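YopX protein domain-containing protein (Enterococcus faecalis, PDB 2OX7) is of unknown function but contains a YopX domain and belongs to the YopX protein family. Local coordinates at the interface of chains A and B. Coordinates in Å, arbitrary orientation; residue numbers count along the deposited sequence, not the author numbering. Chains: chain A/B, Hypothetical protein.

The interface of chains A and B. Residues chain A 121, 123-124, 127; chain B 121, 123-124, 127.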
# COMPACT_ATOMS: atom_id res chain seq x y z
N CYS A 121 2.64 8.93 1.35
CA CYS A 121 3.19 9.34 0.08
C CYS A 121 3.24 10.89 0.07
O CYS A 121 2.62 11.54 0.94
CB CYS A 121 2.33 8.81 -1.10
SG CYS A 121 0.66 9.41 -1.07
N SER A 123 1.96 13.27 -1.74
CA SER A 123 0.74 14.07 -1.92
C SER A 123 -0.13 13.99 -0.65
O SER A 123 -0.77 15.00 -0.28
CB SER A 123 -0.03 13.59 -3.18
OG SER A 123 -0.57 12.31 -2.93
N ASN A 124 -0.16 12.84 0.04
CA ASN A 124 -0.91 12.77 1.31
C ASN A 124 -0.28 13.59 2.43
O ASN A 124 -0.98 14.17 3.31
CB ASN A 124 -1.09 11.35 1.82
CG ASN A 124 -2.47 10.79 1.49
OD1 ASN A 124 -3.46 11.53 1.37
ND2 ASN A 124 -2.53 9.46 1.38
N TYR A 127 -1.53 17.20 1.56
CA TYR A 127 -2.94 17.40 1.18
C TYR A 127 -3.65 18.19 2.28
O TYR A 127 -3.38 17.99 3.47
CB TYR A 127 -3.58 16.03 1.03
CG TYR A 127 -4.94 16.02 0.36
CD1 TYR A 127 -5.13 16.64 -0.89
CD2 TYR A 127 -6.00 15.34 0.93
CE1 TYR A 127 -6.39 16.59 -1.52
CE2 TYR A 127 -7.26 15.29 0.31
CZ TYR A 127 -7.43 15.92 -0.91
OH TYR A 127 -8.68 15.85 -1.51
N CYS B 121 -5.02 6.79 -4.58
CA CYS B 121 -5.67 7.37 -3.41
C CYS B 121 -6.10 8.79 -3.79
O CYS B 121 -5.63 9.31 -4.82
CB CYS B 121 -4.75 7.38 -2.18
SG CYS B 121 -3.26 8.37 -2.41
N SER B 123 -5.52 11.84 -2.79
CA SER B 123 -4.46 12.89 -2.93
C SER B 123 -3.63 12.69 -4.19
O SER B 123 -3.30 13.67 -4.89
CB SER B 123 -3.54 12.97 -1.68
OG SER B 123 -2.84 11.73 -1.51
N ASN B 124 -3.33 11.42 -4.54
CA ASN B 124 -2.57 11.20 -5.76
C ASN B 124 -3.37 11.45 -7.05
O ASN B 124 -2.82 11.79 -8.08
CB ASN B 124 -1.98 9.80 -5.83
CG ASN B 124 -0.61 9.71 -5.13
OD1 ASN B 124 0.11 10.72 -5.00
ND2 ASN B 124 -0.25 8.49 -4.68
N TYR B 127 -3.06 15.34 -7.35
CA TYR B 127 -1.72 15.96 -7.23
C TYR B 127 -1.22 16.47 -8.61
O TYR B 127 -1.52 15.89 -9.66
CB TYR B 127 -0.76 14.93 -6.62
CG TYR B 127 0.57 15.47 -6.15
CD1 TYR B 127 0.64 16.50 -5.21
CD2 TYR B 127 1.75 14.82 -6.51
CE1 TYR B 127 1.92 16.98 -4.74
CE2 TYR B 127 2.97 15.26 -6.06
CZ TYR B 127 3.04 16.35 -5.20
OH TYR B 127 4.29 16.77 -4.71
O HOH W 1 2.59 11.39 -4.01
O HOH W 2 -5.70 10.60 -0.12
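The methylene carbon CB of A:Ser123 lies over one face of the B:Tyr127 ring, 3.9 Å from its centroid in a CH-pi contact and offset toward the rim near CG. B:Ser123 CB likewise sits over one face of A:Tyr127 but a little further off, 3.9 Å from A:Tyr127 CG, against 3.6 Å between A:Ser123 CB and B:Tyr127 CG. In both tyrosines CG is anti to the backbone N (chi1 -168°), which turns a face of the ring toward the partner's serine CB. The flat amides meet the serines through their oxygens: A:Ser123 OG gives a hydrogen bond of 2.7 Å to B:Asn124 OD1, approaching from above the carbonyl plane, 65° out of it. Its twin, from B:Ser123 OG to A:Asn124 OD1, is weak. Between them the two hydroxyls meet tip to tip, A:Ser123 OG and B:Ser123 OG 2.7 Å apart in a hydrogen bond of undecided direction. With one hydrogen per hydroxyl the three bonds cannot all form at once, which may explain the weak twin. Each OG points between its own backbone N and carbonyl carbon (chi1 69° in A:Ser123), bringing the tips together. Water 1 joins A:Ser123 N to B:Asn124 OD1, and water 2 links B:Ser123 N to A:Asn124 OD1. The patch thus illustrates how short helices 122-126 can pair about a two-fold axis through small polar side chains, and it may help hold two copies together if this assembly forms in solution.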